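PDB 3FCP: L-Ala-D/L-Glu epimerase, a muconate lactonizing enzyme from Klebsiella pneumoniae subsp. pneumoniae MGH 78578, which belongs to the muconate lactonizing enzyme branch of the enolase superfamily, with a capping domain, a TIM-barrel-like domain and a bound magnesium ion. Local coordinates for residues T4-I10 / L80-D86; D115-K119 / P356-E361; G155-L159 / A189-A194. All coordinates share one frame; numbering follows the deposited sequence.

Contact 1: T4-I10 / L80-D86; sequences TATVEQI and LKGQPAD
The edge strand of the N-terminal capping domain's antiparallel sheet is joined here to the loop between helices 65-80 and 88-98, with V7 gripped from both of its backbone polar atoms. V7 N donates to Q83 O over 2.9 Å, lying nearly on the extension of that carbonyl bond (C=O...N 161°), and V7 O receives G82 N at 2.8 Å in its carbonyl plane. A third bond, A85 N to A5 O at 2.7 Å, extends the pairing. The type II turn from L80 to Q83 supplies two of these partners; G82 takes its positive phi (101°), where a side chain would jam against the preceding carbonyl. Past V7, E8 and Q9 both face T41 of strand 33-42, a classic beta bulge outside this pairing. At one end T4 OG1, anti to the backbone N (chi1 -170°), donates to D86 OD1 at 3.2 Å, arriving from above the carboxylate plane rather than within it. At the other end the K81 chain runs beside Q9, both pointing the same way, and K81 CG meets V7 CG2 at 4.0 Å. On the inner side, I10 CD1 rests on L80 CB at 4.1 Å, and I10 continues onto I72 and T77 of helix 65-80. The single T6-P84 beta bridge and the backbone bonds flanking it pair the start of strand 7-17 with a helix-to-helix loop of the capping domain.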
loop_
_atom_site.group_PDB
_atom_site.type_symbol
_atom_site.label_atom_id
_atom_site.label_comp_id
_atom_site.label_asym_id
_atom_site.label_seq_id
_atom_site.Cartn_x
_atom_site.Cartn_y
_atom_site.Cartn_z
ATOM N N THR A 4 -14.746 36.382 35.530
ATOM C CA THR A 4 -15.829 35.736 34.815
ATOM C C THR A 4 -16.846 36.790 34.424
ATOM O O THR A 4 -17.062 37.762 35.146
ATOM C CB THR A 4 -16.520 34.652 35.664
ATOM O OG1 THR A 4 -17.414 33.908 34.828
ATOM C CG2 THR A 4 -17.310 35.277 36.795
ATOM N N ALA A 5 -17.454 36.600 33.259
ATOM C CA ALA A 5 -18.445 37.529 32.742
ATOM C C ALA A 5 -19.160 36.848 31.590
ATOM O O ALA A 5 -18.720 35.801 31.110
ATOM C CB ALA A 5 -17.757 38.813 32.248
ATOM N N THR A 6 -20.269 37.423 31.152
ATOM C CA THR A 6 -20.985 36.846 30.029
ATOM C C THR A 6 -20.876 37.830 28.872
ATOM O O THR A 6 -20.610 39.016 29.083
ATOM C CB THR A 6 -22.471 36.610 30.365
ATOM O OG1 THR A 6 -23.089 37.856 30.695
ATOM C CG2 THR A 6 -22.607 35.659 31.543
ATOM N N VAL A 7 -21.052 37.352 27.646
ATOM C CA VAL A 7 -20.992 38.265 26.516
ATOM C C VAL A 7 -22.330 39.001 26.458
ATOM O O VAL A 7 -23.398 38.386 26.380
ATOM C CB VAL A 7 -20.665 37.516 25.171
ATOM C CG1 VAL A 7 -20.770 36.026 25.356
ATOM C CG2 VAL A 7 -21.564 38.001 24.044
ATOM N N GLU A 8 -22.270 40.325 26.544
ATOM C CA GLU A 8 -23.483 41.126 26.518
ATOM C C GLU A 8 -23.803 41.651 25.141
ATOM O O GLU A 8 -24.968 41.739 24.760
ATOM C CB GLU A 8 -23.382 42.291 27.504
ATOM C CG GLU A 8 -23.697 41.876 28.925
ATOM C CD GLU A 8 -24.176 43.030 29.792
ATOM O OE1 GLU A 8 -24.829 42.749 30.822
ATOM O OE2 GLU A 8 -23.900 44.205 29.451
ATOM N N GLN A 9 -22.773 41.997 24.384
ATOM C CA GLN A 9 -23.004 42.504 23.049
ATOM C C GLN A 9 -21.857 42.198 22.097
ATOM O O GLN A 9 -20.707 42.040 22.511
ATOM C CB GLN A 9 -23.245 44.017 23.089
ATOM C CG GLN A 9 -23.721 44.571 21.758
ATOM C CD GLN A 9 -25.046 43.956 21.320
ATOM O OE1 GLN A 9 -26.118 44.368 21.777
ATOM N NE2 GLN A 9 -24.977 42.949 20.448
ATOM N N ILE A 10 -22.200 42.106 20.819
ATOM C CA ILE A 10 -21.241 41.851 19.760
ATOM C C ILE A 10 -21.592 42.791 18.612
ATOM O O ILE A 10 -22.718 42.792 18.116
ATOM C CB ILE A 10 -21.301 40.374 19.266
ATOM C CG1 ILE A 10 -20.808 39.431 20.367
ATOM C CG2 ILE A 10 -20.443 40.206 18.021
ATOM C CD1 ILE A 10 -20.891 37.945 20.011
ATOM N N LEU A 80 -23.942 33.415 20.898
ATOM C CA LEU A 80 -23.029 33.706 22.001
ATOM C C LEU A 80 -23.499 34.681 23.084
ATOM O O LEU A 80 -23.001 34.641 24.207
ATOM C CB LEU A 80 -21.691 34.187 21.429
ATOM C CG LEU A 80 -20.986 33.166 20.523
ATOM C CD1 LEU A 80 -19.733 33.787 19.905
ATOM C CD2 LEU A 80 -20.639 31.921 21.332
ATOM N N LYS A 81 -24.439 35.559 22.768
ATOM C CA LYS A 81 -24.905 36.504 23.779
ATOM C C LYS A 81 -25.553 35.788 24.967
ATOM O O LYS A 81 -26.454 34.968 24.800
ATOM C CB LYS A 81 -25.863 37.515 23.148
ATOM C CG LYS A 81 -25.131 38.541 22.273
ATOM C CD LYS A 81 -26.072 39.355 21.398
ATOM C CE LYS A 81 -27.010 40.226 22.201
ATOM N NZ LYS A 81 -27.915 40.976 21.284
ATOM N N GLY A 82 -25.065 36.090 26.166
ATOM C CA GLY A 82 -25.592 35.456 27.360
ATOM C C GLY A 82 -24.698 34.336 27.867
ATOM O O GLY A 82 -24.845 33.886 29.002
ATOM N N GLN A 83 -23.762 33.890 27.033
ATOM C CA GLN A 83 -22.849 32.812 27.412
ATOM C C GLN A 83 -21.629 33.320 28.174
ATOM O O GLN A 83 -21.187 34.455 27.979
ATOM C CB GLN A 83 -22.364 32.063 26.164
ATOM C CG GLN A 83 -23.463 31.380 25.360
ATOM C CD GLN A 83 -24.077 30.211 26.105
ATOM O OE1 GLN A 83 -23.369 29.313 26.553
ATOM N NE2 GLN A 83 -25.397 30.216 26.240
ATOM N N PRO A 84 -21.073 32.485 29.070
ATOM C CA PRO A 84 -19.890 32.908 29.828
ATOM C C PRO A 84 -18.783 33.194 28.816
ATOM O O PRO A 84 -18.439 32.332 28.005
ATOM C CB PRO A 84 -19.595 31.700 30.709
ATOM C CG PRO A 84 -20.978 31.163 30.990
ATOM C CD PRO A 84 -21.620 31.225 29.607
ATOM N N ALA A 85 -18.236 34.405 28.874
ATOM C CA ALA A 85 -17.211 34.851 27.937
ATOM C C ALA A 85 -15.771 34.462 28.256
ATOM O O ALA A 85 -14.878 34.674 27.438
ATOM C CB ALA A 85 -17.308 36.377 27.780
ATOM N N ASP A 86 -15.551 33.887 29.431
ATOM C CA ASP A 86 -14.212 33.501 29.873
ATOM C C ASP A 86 -13.844 32.057 29.538
ATOM O O ASP A 86 -12.680 31.672 29.635
ATOM C CB ASP A 86 -14.125 33.671 31.385
ATOM C CG ASP A 86 -15.177 32.850 32.106
ATOM O OD1 ASP A 86 -16.379 33.116 31.890
ATOM O OD2 ASP A 86 -14.812 31.932 32.867
#

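Contact 2: D115-K119 / P356-E361; sequences DAQGK and PGLGVE
Helix 103-121 meets a C-terminal loop here within the capping domain, which in the enolase superfamily is commonly completed by a C-terminal part of the chain. The direct hydrogen bond is nearly straight: L358 N donates to D115 OD1 at 2.9 Å (N-H...O 174°), on the anti side of the carboxylate but 34° out of its plane. With CG anti to the backbone N (chi1 -177°), the D115 carboxylate reaches the loop; its OD2 is also held by I49 N.

Ionic contacts are looser. K119 NZ and E361 OE1 form a salt bridge whose hydrogen bond is weak, D115 OD2 joins at long range, and C47 O is the stronger partner of the ammonium. A water accepting from K119 NZ at 2.7 Å joins it to D115 OD2 and E361 OE1.

Packing is close where glycines meet: the CA atoms of G118 and G357 are 4.0 Å apart, leaving no room for a side chain on either. P356 CB rests on K119 CA at 3.8 Å, and L358 CD1 lies against D115 CG at 3.6 Å, the two side chains crossing at about a right angle.

A second water donates to D115 OD1 and P356 O and accepts from G359 N at 2.8 Å.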
loop_
_atom_site.group_PDB
_atom_site.type_symbol
_atom_site.label_atom_id
_atom_site.label_comp_id
_atom_site.label_asym_id
_atom_site.label_seq_id
_atom_site.Cartn_x
_atom_site.Cartn_y
_atom_site.Cartn_z
ATOM N N ASP A 115 -8.821 38.644 23.412
ATOM C CA ASP A 115 -8.408 40.014 23.726
ATOM C C ASP A 115 -9.029 40.422 25.063
ATOM O O ASP A 115 -8.339 40.907 25.955
ATOM C CB ASP A 115 -8.861 40.972 22.607
ATOM C CG ASP A 115 -8.395 42.414 22.826
ATOM O OD1 ASP A 115 -7.322 42.625 23.431
ATOM O OD2 ASP A 115 -9.099 43.343 22.367
ATOM N N ALA A 116 -10.331 40.183 25.206
ATOM C CA ALA A 116 -11.052 40.542 26.421
ATOM C C ALA A 116 -10.605 39.772 27.662
ATOM O O ALA A 116 -10.460 40.357 28.735
ATOM C CB ALA A 116 -12.564 40.365 26.209
ATOM N N GLN A 117 -10.382 38.469 27.538
ATOM C CA GLN A 117 -9.954 37.708 28.709
ATOM C C GLN A 117 -8.510 38.068 29.067
ATOM O O GLN A 117 -8.099 37.957 30.222
ATOM C CB GLN A 117 -10.099 36.202 28.463
ATOM C CG GLN A 117 -9.908 35.339 29.722
ATOM C CD GLN A 117 -10.872 35.692 30.864
ATOM O OE1 GLN A 117 -11.821 36.460 30.691
ATOM N NE2 GLN A 117 -10.631 35.114 32.035
ATOM N N GLY A 118 -7.743 38.504 28.071
ATOM C CA GLY A 118 -6.371 38.906 28.332
ATOM C C GLY A 118 -6.397 40.174 29.171
ATOM O O GLY A 118 -5.691 40.291 30.174
ATOM N N LYS A 119 -7.223 41.131 28.767
ATOM C CA LYS A 119 -7.336 42.379 29.516
ATOM C C LYS A 119 -7.855 42.079 30.929
ATOM O O LYS A 119 -7.487 42.747 31.886
ATOM C CB LYS A 119 -8.298 43.342 28.820
ATOM C CG LYS A 119 -7.865 43.823 27.445
ATOM C CD LYS A 119 -8.934 44.745 26.878
ATOM C CE LYS A 119 -8.631 45.198 25.463
ATOM N NZ LYS A 119 -9.706 46.117 24.968
ATOM N N PRO A 356 -1.722 43.904 28.339
ATOM C CA PRO A 356 -2.919 43.047 28.404
ATOM C C PRO A 356 -3.704 42.903 27.101
ATOM O O PRO A 356 -3.934 43.877 26.393
ATOM C CB PRO A 356 -3.749 43.697 29.511
ATOM C CG PRO A 356 -2.686 44.298 30.417
ATOM C CD PRO A 356 -1.758 44.929 29.400
ATOM N N GLY A 357 -4.125 41.677 26.802
ATOM C CA GLY A 357 -4.879 41.422 25.586
ATOM C C GLY A 357 -4.016 41.396 24.340
ATOM O O GLY A 357 -2.857 40.972 24.379
ATOM N N LEU A 358 -4.582 41.845 23.226
ATOM C CA LEU A 358 -3.852 41.880 21.963
ATOM C C LEU A 358 -2.748 42.928 21.999
ATOM O O LEU A 358 -1.721 42.788 21.330
ATOM C CB LEU A 358 -4.805 42.199 20.811
ATOM C CG LEU A 358 -5.850 41.144 20.457
ATOM C CD1 LEU A 358 -6.922 41.765 19.579
ATOM C CD2 LEU A 358 -5.172 39.978 19.743
ATOM N N GLY A 359 -2.973 43.994 22.761
ATOM C CA GLY A 359 -1.985 45.055 22.836
ATOM C C GLY A 359 -2.269 46.195 21.868
ATOM O O GLY A 359 -1.440 47.081 21.695
ATOM N N VAL A 360 -3.426 46.166 21.215
ATOM C CA VAL A 360 -3.803 47.233 20.293
ATOM C C VAL A 360 -5.196 47.710 20.660
ATOM O O VAL A 360 -6.021 46.937 21.160
ATOM C CB VAL A 360 -3.781 46.775 18.810
ATOM C CG1 VAL A 360 -2.352 46.427 18.400
ATOM C CG2 VAL A 360 -4.706 45.588 18.606
ATOM N N GLU A 361 -5.459 48.986 20.408
ATOM C CA GLU A 361 -6.744 49.586 20.750
ATOM C C GLU A 361 -7.442 50.143 19.514
ATOM O O GLU A 361 -6.796 50.630 18.584
ATOM C CB GLU A 361 -6.517 50.716 21.760
ATOM C CG GLU A 361 -7.638 50.924 22.759
ATOM C CD GLU A 361 -7.709 49.816 23.798
ATOM O OE1 GLU A 361 -8.050 48.673 23.432
ATOM O OE2 GLU A 361 -7.416 50.085 24.982
HETATM O O HOH W 1 -5.526 44.690 23.800
HETATM O O HOH W 2 -8.587 46.085 22.466
#

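Contact 3: G155-L159 / A189-A194; sequences GEKLL and ALGDRA
E156 and R193 make the polar link of this contact, a salt bridge between helix 148-158 and the turn that leads from helix 176-189 into strand 195-199 of the TIM-barrel-like domain. E156 OE1 stands 3.3 Å from R193 NH2, at the edge of the guanidinium and near its plane. The two flat groups are turned only 22° from each other, yet the N-H...O angle of 131° marks the accompanying hydrogen bond as weak. Both chains bend to meet: E156 at chi2 (56°), R193 also at chi2, after a first torsion that sets CG between the backbone N and the carbonyl carbon. The two side chains cross at about a right angle, and a single carboxylate oxygen makes the link.

Beneath this bridge lies L159, just past the end of the helix, whose two methyls divide the work. CD1 approaches the guanidinium obliquely, 3.5 Å from R193 NE, and also meets L190 CB at 3.9 Å. CD2 sits against the aliphatic part of the arginine, 3.6 Å from R193 CG, and reaches A194 CB at 4.0 Å. L159 thus touches both the stem of R193, which it crosses at about a right angle, and the guanidinium, of which NH2 alone reaches E156 OE1.

Farther in, the branched end of L190, the first residue to leave helical geometry after helix 176-189, reaches helix 148-158 through CD2. Its inner neighbours include I152 and F167, the latter on strand 166-170; L159 and A194 touch F167 too, so the contact is continuous with packing against a barrel strand. The type I turn from G191 to A194 carries R193 back to face L159. Where the helix is closest to L190, G155 presents only backbone, and its CA lies 4.1 Å from L190 CD2.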
loop_
_atom_site.group_PDB
_atom_site.type_symbol
_atom_site.label_atom_id
_atom_site.label_comp_id
_atom_site.label_asym_id
_atom_site.label_seq_id
_atom_site.Cartn_x
_atom_site.Cartn_y
_atom_site.Cartn_z
ATOM N N GLY A 155 13.513 44.619 -3.500
ATOM C CA GLY A 155 14.256 43.665 -2.698
ATOM C C GLY A 155 15.664 44.153 -2.416
ATOM O O GLY A 155 16.225 43.904 -1.346
ATOM N N GLU A 156 16.235 44.855 -3.388
ATOM C CA GLU A 156 17.583 45.394 -3.269
ATOM C C GLU A 156 17.631 46.392 -2.115
ATOM O O GLU A 156 18.592 46.434 -1.344
ATOM C CB GLU A 156 17.973 46.089 -4.572
ATOM C CG GLU A 156 19.458 46.114 -4.837
ATOM C CD GLU A 156 20.061 44.727 -4.820
ATOM O OE1 GLU A 156 20.294 44.191 -3.716
ATOM O OE2 GLU A 156 20.291 44.167 -5.913
ATOM N N LYS A 157 16.576 47.189 -2.003
ATOM C CA LYS A 157 16.477 48.189 -0.953
ATOM C C LYS A 157 16.547 47.532 0.422
ATOM O O LYS A 157 17.281 47.987 1.301
ATOM C CB LYS A 157 15.162 48.957 -1.099
ATOM C CG LYS A 157 15.023 50.130 -0.156
ATOM C CD LYS A 157 13.693 50.838 -0.354
ATOM C CE LYS A 157 13.592 52.057 0.547
ATOM N NZ LYS A 157 13.843 51.705 1.978
ATOM N N LEU A 158 15.785 46.455 0.597
ATOM C CA LEU A 158 15.745 45.733 1.865
ATOM C C LEU A 158 17.060 45.042 2.204
ATOM O O LEU A 158 17.380 44.850 3.377
ATOM C CB LEU A 158 14.613 44.699 1.849
ATOM C CG LEU A 158 13.172 45.197 2.003
ATOM C CD1 LEU A 158 13.006 45.835 3.372
ATOM C CD2 LEU A 158 12.833 46.193 0.909
ATOM N N LEU A 159 17.819 44.664 1.183
ATOM C CA LEU A 159 19.094 43.993 1.402
ATOM C C LEU A 159 20.204 44.970 1.777
ATOM O O LEU A 159 21.343 44.565 2.009
ATOM C CB LEU A 159 19.497 43.204 0.156
ATOM C CG LEU A 159 18.657 41.957 -0.127
ATOM C CD1 LEU A 159 19.108 41.311 -1.423
ATOM C CD2 LEU A 159 18.798 40.985 1.033
ATOM N N ALA A 189 19.899 37.995 -8.686
ATOM C CA ALA A 189 20.073 39.332 -8.128
ATOM C C ALA A 189 20.121 39.388 -6.601
ATOM O O ALA A 189 21.052 39.954 -6.030
ATOM C CB ALA A 189 18.970 40.250 -8.646
ATOM N N LEU A 190 19.115 38.818 -5.943
ATOM C CA LEU A 190 19.051 38.817 -4.481
ATOM C C LEU A 190 19.716 37.548 -3.961
ATOM O O LEU A 190 19.368 37.025 -2.899
ATOM C CB LEU A 190 17.590 38.866 -4.015
ATOM C CG LEU A 190 16.724 40.076 -4.390
ATOM C CD1 LEU A 190 16.672 40.248 -5.897
ATOM C CD2 LEU A 190 15.320 39.876 -3.838
ATOM N N GLY A 191 20.691 37.081 -4.732
ATOM C CA GLY A 191 21.425 35.864 -4.432
ATOM C C GLY A 191 21.729 35.409 -3.017
ATOM O O GLY A 191 20.844 35.028 -2.250
ATOM N N ASP A 192 23.015 35.439 -2.696
ATOM C CA ASP A 192 23.551 34.993 -1.416
ATOM C C ASP A 192 22.811 35.344 -0.125
ATOM O O ASP A 192 22.359 34.448 0.591
ATOM C CB ASP A 192 25.009 35.452 -1.302
ATOM C CG ASP A 192 25.800 34.647 -0.283
ATOM O OD1 ASP A 192 27.009 34.920 -0.119
ATOM O OD2 ASP A 192 25.216 33.740 0.350
ATOM N N ARG A 193 22.681 36.632 0.172
ATOM C CA ARG A 193 22.046 37.066 1.418
ATOM C C ARG A 193 20.517 37.074 1.517
ATOM O O ARG A 193 19.956 37.822 2.319
ATOM C CB ARG A 193 22.567 38.455 1.805
ATOM C CG ARG A 193 22.148 39.587 0.873
ATOM C CD ARG A 193 22.825 39.501 -0.488
ATOM N NE ARG A 193 22.529 40.678 -1.304
ATOM C CZ ARG A 193 22.975 40.870 -2.542
ATOM N NH1 ARG A 193 23.747 39.959 -3.125
ATOM N NH2 ARG A 193 22.646 41.975 -3.201
ATOM N N ALA A 194 19.835 36.242 0.738
ATOM C CA ALA A 194 18.382 36.232 0.814
ATOM C C ALA A 194 17.735 34.877 0.560
ATOM O O ALA A 194 18.107 34.161 -0.368
ATOM C CB ALA A 194 17.810 37.260 -0.153
#

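Contacts 1 and 2 lie on the same side of the chain's centre, 16 Å apart between centres. Contact 1 starts on strand 7-17, and D86 of its loop touches Q117 on helix 103-121, the helix of contact 2 (D86 CB to Q117 OE1 3.7 Å). Contact 3, which joins helices 148-158 and 176-189, is on the opposite side from contact 1, its centre 49 Å from that of contact 1 and 37 Å from that of contact 2. Along the chain, contact 1 closes before contact 2 opens, whereas contact 3 is nested inside the loop that contact 2 closes. Contact 1 is thus internal to the capping domain and contact 3 to the barrel-like domain, while contact 2 returns the chain's C-terminal part to the cap.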